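Local coordinates for protein alpha-1,2-Mannosidase (Trichoderma reesei, PDB 1HCU) that probably trims alpha-1,2-linked mannose residues from high-mannose N-glycans, as a calcium-dependent enzyme of glycosyl hydrolase family 47, at residues A356-V361 with G380-A385; Y402-D407 with V473-G478; H37-P42 with W54-I59; S111-L116 with S132-A137; Y207-K212 with A263-R268. One frame throughout, in Å; residues are numbered along the deposited sequence.

Contact 1: residues A356-V361 with G380-A385; sequences AWVDSV and GFWVTA
The indole of Trp382 lies against the backbone of Ala356 and Trp357. Ala356 O sits over one face, 3.3 Å above the ring plane and offset toward the rim. Trp357 N lies over the same face, farther from the plane, and Trp357 CA comes within 3.4 Å of Trp382 CZ3. At the edge of the indole, in its plane, is Val358 CG2, 3.8 Å from Trp382 CZ3. Ala356 CB also meets the five-membered ring in an off-centre CH-pi contact, 4.2 Å from the ring centroid. Elsewhere around the indole, Tyr376 meets it edge-to-face, and Pro368 and Pro369 touch it. The CG of Trp382 stands between the backbone N and the carbonyl carbon (chi1 65°).

The backbones are joined as well. Ala356 and Trp382 form an antiparallel hydrogen-bonded pair. Ala356 N donates to Trp382 O at 2.8 Å, and Trp382 N donates to Ala356 O, also at 2.8 Å. Phe381 CA adds a CA-H...O contact to Ala356 O at 3.3 Å. This is the link between strands 354-356 and 382-383 in an antiparallel sheet, not far from the predicted proton donor Glu353.

Ala356 O therefore does two jobs: it accepts a hydrogen bond from Trp382 N and lies over the indole of the same residue. One acceptor thus joins the strand pairing to the ring packing.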
# COMPACT_ATOMS: atom_id res chain seq x y z
N ALA A 356 -8.94 17.78 6.87
CA ALA A 356 -9.27 18.78 5.87
C ALA A 356 -8.71 20.17 6.21
O ALA A 356 -8.24 20.42 7.32
CB ALA A 356 -10.78 18.85 5.69
N TRP A 357 -8.78 21.08 5.25
CA TRP A 357 -8.26 22.42 5.47
C TRP A 357 -8.98 23.41 4.56
O TRP A 357 -9.95 23.06 3.90
CB TRP A 357 -6.75 22.44 5.20
CG TRP A 357 -6.38 22.06 3.79
CD1 TRP A 357 -6.08 22.91 2.77
CD2 TRP A 357 -6.33 20.73 3.24
NE1 TRP A 357 -5.84 22.19 1.61
CE2 TRP A 357 -5.99 20.86 1.88
CE3 TRP A 357 -6.53 19.45 3.77
CZ2 TRP A 357 -5.85 19.75 1.03
CZ3 TRP A 357 -6.39 18.34 2.92
CH2 TRP A 357 -6.06 18.50 1.58
N VAL A 358 -8.51 24.65 4.56
CA VAL A 358 -9.09 25.67 3.70
C VAL A 358 -8.03 25.98 2.64
O VAL A 358 -6.91 26.36 2.98
CB VAL A 358 -9.40 26.96 4.50
CG1 VAL A 358 -10.04 27.99 3.58
CG2 VAL A 358 -10.34 26.65 5.66
N ASP A 359 -8.38 25.79 1.37
CA ASP A 359 -7.43 26.06 0.29
C ASP A 359 -7.02 27.53 0.37
O ASP A 359 -7.88 28.41 0.31
CB ASP A 359 -8.07 25.78 -1.06
CG ASP A 359 -7.09 25.90 -2.20
OD1 ASP A 359 -6.73 24.86 -2.79
OD2 ASP A 359 -6.67 27.04 -2.51
N SER A 360 -5.73 27.80 0.49
CA SER A 360 -5.25 29.18 0.60
C SER A 360 -5.44 30.02 -0.65
O SER A 360 -5.45 31.24 -0.58
CB SER A 360 -3.76 29.21 0.96
OG SER A 360 -2.96 28.77 -0.12
N VAL A 361 -5.59 29.36 -1.80
CA VAL A 361 -5.76 30.09 -3.04
C VAL A 361 -7.21 30.32 -3.42
O VAL A 361 -7.67 31.46 -3.46
CB VAL A 361 -5.06 29.35 -4.21
CG1 VAL A 361 -5.34 30.05 -5.52
CG2 VAL A 361 -3.56 29.29 -3.95
N GLY A 380 -2.79 23.74 10.82
CA GLY A 380 -2.94 23.79 9.38
C GLY A 380 -3.93 22.78 8.82
O GLY A 380 -4.00 22.60 7.61
N PHE A 381 -4.69 22.12 9.69
CA PHE A 381 -5.68 21.14 9.25
C PHE A 381 -6.59 20.77 10.41
O PHE A 381 -6.27 21.05 11.56
CB PHE A 381 -4.96 19.88 8.72
CG PHE A 381 -4.32 19.04 9.80
CD1 PHE A 381 -5.02 18.00 10.41
CD2 PHE A 381 -3.01 19.29 10.22
CE1 PHE A 381 -4.43 17.22 11.43
CE2 PHE A 381 -2.41 18.53 11.23
CZ PHE A 381 -3.12 17.49 11.84
N TRP A 382 -7.73 20.18 10.11
CA TRP A 382 -8.60 19.70 11.18
C TRP A 382 -8.95 18.26 10.85
O TRP A 382 -8.89 17.83 9.69
CB TRP A 382 -9.84 20.58 11.35
CG TRP A 382 -10.80 20.60 10.23
CD1 TRP A 382 -11.82 19.73 10.01
CD2 TRP A 382 -10.87 21.59 9.21
NE1 TRP A 382 -12.55 20.13 8.91
CE2 TRP A 382 -11.99 21.26 8.39
CE3 TRP A 382 -10.11 22.73 8.89
CZ2 TRP A 382 -12.36 22.03 7.29
CZ3 TRP A 382 -10.48 23.50 7.80
CH2 TRP A 382 -11.60 23.14 7.00
N VAL A 383 -9.30 17.49 11.88
CA VAL A 383 -9.61 16.08 11.71
C VAL A 383 -11.06 15.82 11.37
O VAL A 383 -11.96 16.38 11.98
CB VAL A 383 -9.28 15.29 13.00
CG1 VAL A 383 -9.43 13.80 12.75
CG2 VAL A 383 -7.88 15.63 13.47
N THR A 384 -11.27 14.94 10.39
CA THR A 384 -12.60 14.55 9.96
C THR A 384 -12.84 13.07 10.30
O THR A 384 -13.98 12.64 10.49
CB THR A 384 -12.78 14.76 8.43
OG1 THR A 384 -11.77 14.03 7.73
CG2 THR A 384 -12.68 16.24 8.06
N ALA A 385 -11.75 12.31 10.38
CA ALA A 385 -11.80 10.89 10.70
C ALA A 385 -10.63 10.66 11.65
O ALA A 385 -9.50 10.48 11.21
CB ALA A 385 -11.65 10.05 9.45

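Contact 2: residues Y402-D407 with V473-G478; sequences YRVTGD and VQATGG
Arg403 and Val473 form the tight part of this contact. Val473 CG2 lies 3.2 Å from Arg403 CB and equally near Arg403 CG, which is close for carbon atoms. The two side chains pass each other at a slant. The Arg403 chain bends at chi2 (-58°) and again at chi3, and its NE comes round to the backbone of Val473. Arg403 NE donates to Val473 O at 3.0 Å, with an N-H...O angle of 157°. The carbonyl oxygen lies at the edge of the guanidinium, close to its plane. A second bond, from Arg403 NH2 to the same oxygen, is weak. The other end of the guanidinium is held by a salt bridge from NH1 to Glu468. Ala475 CB also packs closely, 3.2 Å from Arg403 O, and touches Val404. Ala475 is the second residue of a type I turn from Gln474 to Gly477.

The looser side is polar and wet. Water 1 joins the segments: it donates to Arg403 O at 3.0 Å and accepts from Ala475 N at 2.7 Å. The Gln474 side chain lies beside that of Arg403, pointing the same way, with amide and guanidinium planes 58° apart. Gln474 NE2 bonds to Gln472 O.

The arrangement ties helix 393-405 of the family's (alpha/alpha)7 barrel, near its C-terminal end, to the loop that leads into strand 481-483.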
# COMPACT_ATOMS: atom_id res chain seq x y z
N TYR A 402 14.21 9.20 3.07
CA TYR A 402 15.53 8.88 3.60
C TYR A 402 16.41 8.20 2.55
O TYR A 402 17.57 8.57 2.37
CB TYR A 402 15.42 7.99 4.85
CG TYR A 402 16.77 7.55 5.37
CD1 TYR A 402 17.24 6.25 5.14
CD2 TYR A 402 17.63 8.46 5.98
CE1 TYR A 402 18.53 5.88 5.50
CE2 TYR A 402 18.93 8.10 6.34
CZ TYR A 402 19.37 6.81 6.09
OH TYR A 402 20.66 6.47 6.39
N ARG A 403 15.87 7.21 1.85
CA ARG A 403 16.63 6.48 0.82
C ARG A 403 17.11 7.38 -0.30
O ARG A 403 18.12 7.09 -0.94
CB ARG A 403 15.79 5.35 0.22
CG ARG A 403 15.38 4.25 1.19
CD ARG A 403 16.59 3.60 1.85
NE ARG A 403 17.60 3.27 0.86
CZ ARG A 403 18.82 2.80 1.15
NH1 ARG A 403 19.18 2.59 2.40
NH2 ARG A 403 19.67 2.56 0.17
N VAL A 404 16.39 8.47 -0.57
CA VAL A 404 16.80 9.38 -1.63
C VAL A 404 17.71 10.51 -1.15
O VAL A 404 18.48 11.04 -1.94
CB VAL A 404 15.58 10.00 -2.39
CG1 VAL A 404 14.97 11.15 -1.61
CG2 VAL A 404 16.02 10.46 -3.77
N THR A 405 17.64 10.89 0.13
CA THR A 405 18.49 11.97 0.64
C THR A 405 19.69 11.52 1.47
O THR A 405 20.76 12.14 1.43
CB THR A 405 17.72 12.98 1.53
OG1 THR A 405 17.30 12.32 2.74
CG2 THR A 405 16.52 13.55 0.82
N GLY A 406 19.52 10.46 2.25
CA GLY A 406 20.60 10.00 3.11
C GLY A 406 20.66 10.88 4.35
O GLY A 406 21.61 10.81 5.12
N ASP A 407 19.63 11.70 4.55
CA ASP A 407 19.57 12.59 5.70
C ASP A 407 18.97 11.87 6.91
O ASP A 407 17.80 11.47 6.89
CB ASP A 407 18.72 13.81 5.34
CG ASP A 407 18.77 14.88 6.40
OD1 ASP A 407 19.18 14.58 7.55
OD2 ASP A 407 18.38 16.03 6.09
N VAL A 473 15.62 0.60 -1.53
CA VAL A 473 15.56 1.35 -2.78
C VAL A 473 16.84 2.19 -2.96
O VAL A 473 17.24 2.93 -2.06
CB VAL A 473 14.30 2.26 -2.83
CG1 VAL A 473 13.03 1.41 -2.74
CG2 VAL A 473 14.32 3.23 -1.70
N GLN A 474 17.48 2.05 -4.11
CA GLN A 474 18.71 2.78 -4.41
C GLN A 474 18.43 4.13 -5.06
O GLN A 474 17.77 4.21 -6.10
CB GLN A 474 19.61 1.95 -5.33
CG GLN A 474 19.89 0.53 -4.84
CD GLN A 474 20.51 0.50 -3.46
OE1 GLN A 474 21.51 1.17 -3.20
NE2 GLN A 474 19.93 -0.29 -2.57
N ALA A 475 18.93 5.19 -4.44
CA ALA A 475 18.74 6.55 -4.92
C ALA A 475 19.40 6.82 -6.27
O ALA A 475 18.91 7.64 -7.05
CB ALA A 475 19.26 7.54 -3.89
N THR A 476 20.51 6.15 -6.53
CA THR A 476 21.21 6.35 -7.79
C THR A 476 20.93 5.22 -8.77
O THR A 476 21.82 4.80 -9.52
CB THR A 476 22.72 6.49 -7.57
OG1 THR A 476 23.23 5.27 -7.01
CG2 THR A 476 23.02 7.65 -6.61
N GLY A 477 19.70 4.73 -8.77
CA GLY A 477 19.30 3.67 -9.68
C GLY A 477 19.95 2.32 -9.45
O GLY A 477 20.69 2.12 -8.48
N GLY A 478 19.67 1.39 -10.36
CA GLY A 478 20.22 0.06 -10.24
C GLY A 478 19.39 -0.79 -9.30
O GLY A 478 19.90 -1.74 -8.70
O HOH W 1 19.97 4.88 -1.92

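Contact 3: residues H37-P42 with W54-I59; sequences HDDLHP and WGSSAI
The backbones of Asp38 and Gly55 come within 4.2 Å of each other, CA to CA, where the chain before strand 39-41 meets the start of helix 56-67. Asp38 O takes two bonds from one residue: Ser57 N at 2.9 Å and Ser57 OG at 2.7 Å. The Asp38 carboxylate turns to the same helix end. Its OD1 accepts from Gly55 N at 2.7 Å, nearly in line with the C-O bond, and from Ser56 N at 2.7 Å on the anti side. Its OD2 is held by Gly53 N. Asp38 CB packs on Ser56 CB at 3.5 Å. Two waters extend the network: water 3 bridges Leu40 N and Ser57 OG, and water 2 bridges Asp39 OD1 and Ser56 OG. The buried carboxylate is probably stabilised by the helix dipole. This is a helix N terminus, with Gly55 at the N-cap position, whose first amides are satisfied by an aspartate from outside the helix. It lies near the predicted proton donor Glu100 of the glycosidase.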
# COMPACT_ATOMS: atom_id res chain seq x y z
N HIS A 37 -6.13 -18.31 11.12
CA HIS A 37 -7.15 -17.38 10.67
C HIS A 37 -6.48 -16.12 10.12
O HIS A 37 -5.27 -15.95 10.27
CB HIS A 37 -8.10 -17.05 11.82
CG HIS A 37 -8.91 -18.22 12.28
ND1 HIS A 37 -10.00 -18.69 11.58
CD2 HIS A 37 -8.77 -19.05 13.34
CE1 HIS A 37 -10.49 -19.76 12.18
NE2 HIS A 37 -9.76 -19.99 13.26
N ASP A 38 -7.24 -15.25 9.48
CA ASP A 38 -6.66 -14.05 8.89
C ASP A 38 -6.07 -13.00 9.83
O ASP A 38 -4.91 -12.62 9.69
CB ASP A 38 -7.66 -13.38 7.94
CG ASP A 38 -8.09 -14.28 6.81
OD1 ASP A 38 -7.22 -14.96 6.21
OD2 ASP A 38 -9.29 -14.30 6.49
N ASP A 39 -6.87 -12.52 10.77
CA ASP A 39 -6.39 -11.47 11.67
C ASP A 39 -6.64 -11.70 13.16
O ASP A 39 -7.59 -12.37 13.55
CB ASP A 39 -7.01 -10.12 11.28
CG ASP A 39 -6.77 -9.76 9.83
OD1 ASP A 39 -5.60 -9.60 9.44
OD2 ASP A 39 -7.75 -9.63 9.08
N LEU A 40 -5.78 -11.11 13.97
CA LEU A 40 -5.88 -11.22 15.42
C LEU A 40 -6.50 -9.97 16.04
O LEU A 40 -6.26 -8.85 15.59
CB LEU A 40 -4.50 -11.43 16.03
CG LEU A 40 -4.43 -11.26 17.56
CD1 LEU A 40 -4.94 -12.52 18.25
CD2 LEU A 40 -2.99 -10.97 17.96
N HIS A 41 -7.30 -10.19 17.07
CA HIS A 41 -7.91 -9.11 17.82
C HIS A 41 -7.18 -9.20 19.15
O HIS A 41 -7.56 -9.98 20.03
CB HIS A 41 -9.41 -9.34 17.98
CG HIS A 41 -10.16 -9.29 16.69
ND1 HIS A 41 -11.52 -9.48 16.61
CD2 HIS A 41 -9.74 -9.06 15.42
CE1 HIS A 41 -11.91 -9.37 15.35
NE2 HIS A 41 -10.85 -9.12 14.61
N PRO A 42 -6.10 -8.42 19.29
CA PRO A 42 -5.20 -8.32 20.45
C PRO A 42 -5.80 -8.15 21.85
O PRO A 42 -5.20 -8.59 22.83
CB PRO A 42 -4.26 -7.18 20.06
CG PRO A 42 -5.13 -6.31 19.21
CD PRO A 42 -5.85 -7.32 18.35
N TRP A 54 -7.94 -17.46 4.45
CA TRP A 54 -6.78 -18.14 3.91
C TRP A 54 -5.52 -17.91 4.76
O TRP A 54 -4.46 -18.45 4.46
CB TRP A 54 -6.52 -17.70 2.46
CG TRP A 54 -7.49 -18.29 1.46
CD1 TRP A 54 -7.91 -19.60 1.39
CD2 TRP A 54 -8.16 -17.60 0.39
NE1 TRP A 54 -8.78 -19.76 0.34
CE2 TRP A 54 -8.96 -18.56 -0.29
CE3 TRP A 54 -8.16 -16.27 -0.06
CZ2 TRP A 54 -9.75 -18.22 -1.40
CZ3 TRP A 54 -8.94 -15.94 -1.17
CH2 TRP A 54 -9.73 -16.92 -1.82
N GLY A 55 -5.64 -17.12 5.82
CA GLY A 55 -4.48 -16.86 6.67
C GLY A 55 -3.74 -15.59 6.29
O GLY A 55 -2.51 -15.57 6.19
N SER A 56 -4.51 -14.53 6.08
CA SER A 56 -4.00 -13.23 5.69
C SER A 56 -2.72 -12.78 6.40
O SER A 56 -1.68 -12.59 5.76
CB SER A 56 -5.12 -12.19 5.89
OG SER A 56 -4.78 -10.95 5.31
N SER A 57 -2.78 -12.60 7.72
CA SER A 57 -1.61 -12.16 8.48
C SER A 57 -0.36 -13.02 8.30
O SER A 57 0.75 -12.51 8.29
CB SER A 57 -1.94 -12.05 9.98
OG SER A 57 -2.87 -11.01 10.22
N ALA A 58 -0.54 -14.33 8.15
CA ALA A 58 0.63 -15.21 7.98
C ALA A 58 1.34 -14.98 6.64
O ALA A 58 2.56 -14.93 6.59
CB ALA A 58 0.21 -16.68 8.10
N ILE A 59 0.56 -14.82 5.57
CA ILE A 59 1.14 -14.61 4.24
C ILE A 59 1.70 -13.20 4.08
O ILE A 59 2.79 -13.01 3.53
CB ILE A 59 0.08 -14.85 3.14
CG1 ILE A 59 -0.53 -16.25 3.31
CG2 ILE A 59 0.70 -14.70 1.76
CD1 ILE A 59 0.49 -17.39 3.24
O HOH W 2 -6.14 -8.98 6.87
O HOH W 3 -3.40 -10.15 12.79

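Contact 4: residues S111-L116 with S132-A137; sequences SAYDLL and SLLRQA
Tyr113 has its CG anti to the backbone N (chi1 -177°), and Leu134 has its CG in the same position. These torsions place both CG atoms; Leu134 CB then lies over one face of the Tyr113 ring, 3.9 Å from its centroid, in a CH-pi contact. It is slightly offset toward the rim and lies nearest CE1. Leu134 CD2 continues to the far end of the ring and meets Tyr113 CZ at 3.6 Å and Tyr113 OH at 3.5 Å. The two side chains run obliquely to one another.

The segments belong to helices 98-117 and 127-144, neighbours in the chain. They pack nearly antiparallel, at 153° and with 9.1 Å between the axes of the short segments. Such antiparallel packing of helices consecutive in the chain fits the (alpha/alpha)7 barrel of family 47 enzymes.

Leu133 fills the other half of the interface. Its CD1 touches Ala112 CB at 3.8 Å and Leu116 CD1 at 4.0 Å. The same methyl lies 3.7 Å from Tyr113 N, against the backbone itself. Leu116 and Leu133 cross at about a right angle. Lower on the stems, Tyr113 CB and Leu133 CB are 4.2 Å apart. Leu62 of helix 56-67 touches both Ala112 and Leu133, while Leu188 and Thr192 of helix 182-192 touch Leu134.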
# COMPACT_ATOMS: atom_id res chain seq x y z
N SER A 111 6.59 -12.32 -3.45
CA SER A 111 7.74 -11.62 -2.88
C SER A 111 8.57 -12.60 -2.06
O SER A 111 9.80 -12.60 -2.13
CB SER A 111 7.28 -10.43 -2.01
OG SER A 111 6.50 -10.86 -0.91
N ALA A 112 7.90 -13.45 -1.28
CA ALA A 112 8.60 -14.44 -0.48
C ALA A 112 9.36 -15.37 -1.42
O ALA A 112 10.51 -15.74 -1.16
CB ALA A 112 7.61 -15.24 0.35
N TYR A 113 8.73 -15.75 -2.53
CA TYR A 113 9.39 -16.63 -3.48
C TYR A 113 10.65 -15.98 -4.05
O TYR A 113 11.72 -16.59 -4.06
CB TYR A 113 8.41 -16.99 -4.60
CG TYR A 113 8.96 -17.97 -5.61
CD1 TYR A 113 9.10 -19.32 -5.31
CD2 TYR A 113 9.34 -17.53 -6.87
CE1 TYR A 113 9.62 -20.21 -6.25
CE2 TYR A 113 9.85 -18.39 -7.80
CZ TYR A 113 9.99 -19.73 -7.50
OH TYR A 113 10.53 -20.55 -8.46
N ASP A 114 10.53 -14.73 -4.49
CA ASP A 114 11.68 -14.02 -5.05
C ASP A 114 12.80 -13.83 -4.03
O ASP A 114 13.98 -13.93 -4.37
CB ASP A 114 11.26 -12.66 -5.63
CG ASP A 114 10.63 -12.78 -7.02
OD1 ASP A 114 10.93 -13.77 -7.73
OD2 ASP A 114 9.86 -11.88 -7.41
N LEU A 115 12.45 -13.55 -2.78
CA LEU A 115 13.48 -13.36 -1.77
C LEU A 115 14.17 -14.68 -1.41
O LEU A 115 15.41 -14.74 -1.36
CB LEU A 115 12.87 -12.72 -0.51
CG LEU A 115 12.34 -11.29 -0.66
CD1 LEU A 115 11.68 -10.85 0.64
CD2 LEU A 115 13.47 -10.34 -1.02
N LEU A 116 13.39 -15.73 -1.17
CA LEU A 116 13.95 -17.03 -0.81
C LEU A 116 14.76 -17.70 -1.93
O LEU A 116 15.51 -18.64 -1.67
CB LEU A 116 12.83 -17.97 -0.33
CG LEU A 116 12.17 -17.51 0.98
CD1 LEU A 116 11.15 -18.54 1.44
CD2 LEU A 116 13.23 -17.32 2.05
N SER A 132 6.37 -24.32 -3.21
CA SER A 132 4.94 -24.25 -2.92
C SER A 132 4.40 -22.83 -3.06
O SER A 132 3.28 -22.63 -3.55
CB SER A 132 4.65 -24.75 -1.49
OG SER A 132 4.81 -26.16 -1.40
N LEU A 133 5.20 -21.85 -2.63
CA LEU A 133 4.79 -20.46 -2.72
C LEU A 133 4.33 -20.15 -4.14
O LEU A 133 3.21 -19.68 -4.35
CB LEU A 133 5.96 -19.53 -2.34
CG LEU A 133 6.56 -19.67 -0.93
CD1 LEU A 133 7.84 -18.86 -0.82
CD2 LEU A 133 5.54 -19.22 0.11
N LEU A 134 5.18 -20.45 -5.12
CA LEU A 134 4.83 -20.19 -6.51
C LEU A 134 3.67 -21.06 -6.98
O LEU A 134 2.77 -20.57 -7.67
CB LEU A 134 6.06 -20.41 -7.42
CG LEU A 134 5.85 -20.27 -8.93
CD1 LEU A 134 5.18 -18.94 -9.25
CD2 LEU A 134 7.19 -20.36 -9.64
N ARG A 135 3.67 -22.34 -6.61
CA ARG A 135 2.58 -23.22 -7.02
C ARG A 135 1.26 -22.71 -6.48
O ARG A 135 0.27 -22.63 -7.21
CB ARG A 135 2.81 -24.65 -6.52
CG ARG A 135 3.92 -25.39 -7.24
N GLN A 136 1.24 -22.35 -5.20
CA GLN A 136 0.01 -21.85 -4.59
C GLN A 136 -0.44 -20.53 -5.21
O GLN A 136 -1.64 -20.28 -5.33
CB GLN A 136 0.19 -21.71 -3.07
CG GLN A 136 0.12 -23.03 -2.30
CD GLN A 136 -1.30 -23.53 -2.08
OE1 GLN A 136 -1.72 -23.76 -0.94
NE2 GLN A 136 -2.05 -23.70 -3.15
N ALA A 137 0.51 -19.70 -5.62
CA ALA A 137 0.19 -18.41 -6.24
C ALA A 137 -0.53 -18.64 -7.57
O ALA A 137 -1.53 -18.00 -7.87
CB ALA A 137 1.45 -17.59 -6.47

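Contact 5: residues Y207-K212 with A263-R268; sequences YLLNPK and AHYKDR
Leu209 and Arg268 carry this contact, which joins the end of helix 196-209 to the first turns of helix 263-280 in the (alpha/alpha)7 barrel of the family.

The apolar part centres on Leu209. Its CD1 meets Tyr265 CE2 at 3.5 Å, the two side chains crossing at about a right angle. The other branch, Leu209 CD2, packs on Arg268 CG at 4.0 Å. His264 brushes Leu209 CD1 at the exposed margin. Leu251 of helix 245-257 also packs on Leu209.

The polar part belongs to Arg268. Its chain bends at chi2 (-57°) and chi3, which carries CD and then NE over to the end of the other helix. NH2 forms a salt bridge with Glu216. The same nitrogen meets Pro211 CD at 3.7 Å, the two side chains tip to tip. A water-mediated link runs beside this: water 4, at the guanidinium edge and in its plane, accepts from Arg268 NE at 2.8 Å and donates to Leu208 O at 2.9 Å.

The last element is a carbonyl on the flat of the guanidinium. Leu209 O lies 3.0 Å above that plane, toward its rim, and although it is close to Arg268 NE the angle is too poor for a hydrogen bond.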
# COMPACT_ATOMS: atom_id res chain seq x y z
N TYR A 207 -7.51 0.03 -20.96
CA TYR A 207 -8.64 0.96 -20.97
C TYR A 207 -8.38 2.20 -20.13
O TYR A 207 -8.98 3.25 -20.37
CB TYR A 207 -9.89 0.24 -20.46
CG TYR A 207 -10.39 -0.84 -21.39
CD1 TYR A 207 -11.21 -0.53 -22.47
CD2 TYR A 207 -10.03 -2.17 -21.19
CE1 TYR A 207 -11.67 -1.52 -23.34
CE2 TYR A 207 -10.48 -3.17 -22.06
CZ TYR A 207 -11.30 -2.84 -23.12
OH TYR A 207 -11.78 -3.82 -23.96
N LEU A 208 -7.48 2.08 -19.16
CA LEU A 208 -7.13 3.18 -18.26
C LEU A 208 -6.02 4.06 -18.82
O LEU A 208 -5.86 5.21 -18.40
CB LEU A 208 -6.68 2.63 -16.91
CG LEU A 208 -7.75 2.08 -15.95
CD1 LEU A 208 -8.55 0.99 -16.64
CD2 LEU A 208 -7.07 1.54 -14.69
N LEU A 209 -5.25 3.53 -19.77
CA LEU A 209 -4.14 4.27 -20.37
C LEU A 209 -4.58 5.23 -21.48
O LEU A 209 -3.94 6.25 -21.71
CB LEU A 209 -3.07 3.30 -20.88
CG LEU A 209 -2.56 2.32 -19.82
CD1 LEU A 209 -1.46 1.45 -20.43
CD2 LEU A 209 -2.05 3.07 -18.58
N ASN A 210 -5.66 4.88 -22.17
CA ASN A 210 -6.21 5.73 -23.23
C ASN A 210 -7.70 5.86 -22.88
O ASN A 210 -8.57 5.27 -23.52
CB ASN A 210 -6.06 5.08 -24.61
CG ASN A 210 -6.43 6.03 -25.75
OD1 ASN A 210 -6.92 7.14 -25.52
ND2 ASN A 210 -6.20 5.58 -26.98
N PRO A 211 -7.99 6.64 -21.83
CA PRO A 211 -9.34 6.88 -21.33
C PRO A 211 -10.35 7.38 -22.34
O PRO A 211 -10.14 8.40 -23.00
CB PRO A 211 -9.11 7.88 -20.20
CG PRO A 211 -7.91 8.64 -20.67
CD PRO A 211 -7.02 7.54 -21.19
N LYS A 212 -11.44 6.64 -22.48
CA LYS A 212 -12.52 7.00 -23.39
C LYS A 212 -13.79 7.12 -22.58
O LYS A 212 -14.03 6.33 -21.66
CB LYS A 212 -12.66 5.96 -24.49
CG LYS A 212 -11.40 5.79 -25.34
CD LYS A 212 -11.62 4.85 -26.51
CE LYS A 212 -10.35 4.66 -27.31
NZ LYS A 212 -9.81 5.97 -27.79
N ALA A 263 7.21 1.50 -20.94
CA ALA A 263 7.61 2.89 -21.11
C ALA A 263 6.37 3.78 -21.27
O ALA A 263 6.37 4.94 -20.86
CB ALA A 263 8.51 3.04 -22.34
N HIS A 264 5.32 3.22 -21.86
CA HIS A 264 4.10 3.98 -22.06
C HIS A 264 3.41 4.25 -20.72
O HIS A 264 2.75 5.27 -20.55
CB HIS A 264 3.13 3.24 -23.00
CG HIS A 264 1.97 4.07 -23.43
ND1 HIS A 264 0.66 3.67 -23.27
CD2 HIS A 264 1.92 5.30 -23.99
CE1 HIS A 264 -0.15 4.62 -23.71
NE2 HIS A 264 0.59 5.62 -24.16
N TYR A 265 3.56 3.31 -19.79
CA TYR A 265 2.98 3.43 -18.44
C TYR A 265 3.66 4.63 -17.78
O TYR A 265 3.02 5.42 -17.08
CB TYR A 265 3.27 2.17 -17.62
CG TYR A 265 2.35 0.99 -17.88
CD1 TYR A 265 1.78 0.29 -16.81
CD2 TYR A 265 2.04 0.57 -19.18
CE1 TYR A 265 0.94 -0.80 -17.02
CE2 TYR A 265 1.19 -0.52 -19.40
CZ TYR A 265 0.65 -1.20 -18.32
OH TYR A 265 -0.21 -2.26 -18.51
N LYS A 266 4.96 4.75 -18.02
CA LYS A 266 5.77 5.83 -17.49
C LYS A 266 5.25 7.18 -17.98
O LYS A 266 5.17 8.14 -17.21
CB LYS A 266 7.23 5.66 -17.93
CG LYS A 266 8.08 6.88 -17.64
CD LYS A 266 9.17 7.07 -18.68
CE LYS A 266 8.59 7.29 -20.06
NZ LYS A 266 9.64 7.61 -21.07
N ASP A 267 4.90 7.26 -19.27
CA ASP A 267 4.38 8.50 -19.83
C ASP A 267 3.04 8.89 -19.20
O ASP A 267 2.80 10.06 -18.93
CB ASP A 267 4.21 8.39 -21.36
CG ASP A 267 5.53 8.49 -22.11
OD1 ASP A 267 6.57 8.82 -21.49
OD2 ASP A 267 5.53 8.24 -23.34
N ARG A 268 2.17 7.91 -18.95
CA ARG A 268 0.88 8.21 -18.34
C ARG A 268 1.06 8.71 -16.90
O ARG A 268 0.26 9.52 -16.41
CB ARG A 268 -0.03 6.97 -18.37
CG ARG A 268 -0.41 6.51 -19.78
CD ARG A 268 -1.09 7.61 -20.59
NE ARG A 268 -2.30 8.11 -19.95
CZ ARG A 268 -3.10 9.04 -20.45
NH1 ARG A 268 -2.83 9.60 -21.62
NH2 ARG A 268 -4.19 9.41 -19.77
O HOH W 4 -3.95 7.37 -17.78

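In the fold
From the N terminus, contact 3 comes first and closes the short loop that holds strand 46-48, and meets the start of helix 56-67. Contact 4 follows and closes the connection between helices 98-117 and 127-144. Its nearest atoms are about 6 Å from those of contact 3, and helix 56-67 packs beside it. Contact 5 closes a longer excursion that includes helix 245-257. Contact 1 brackets helix 373-379 and lies at the edge of the antiparallel sheet. Contact 2 closes the longest loop, from helix 393-405 to the C-terminal region. All five are in series; none nests or crosses. Contacts 1 and 4 lie on opposite sides of the chain's centre, as do contacts 3 and 5.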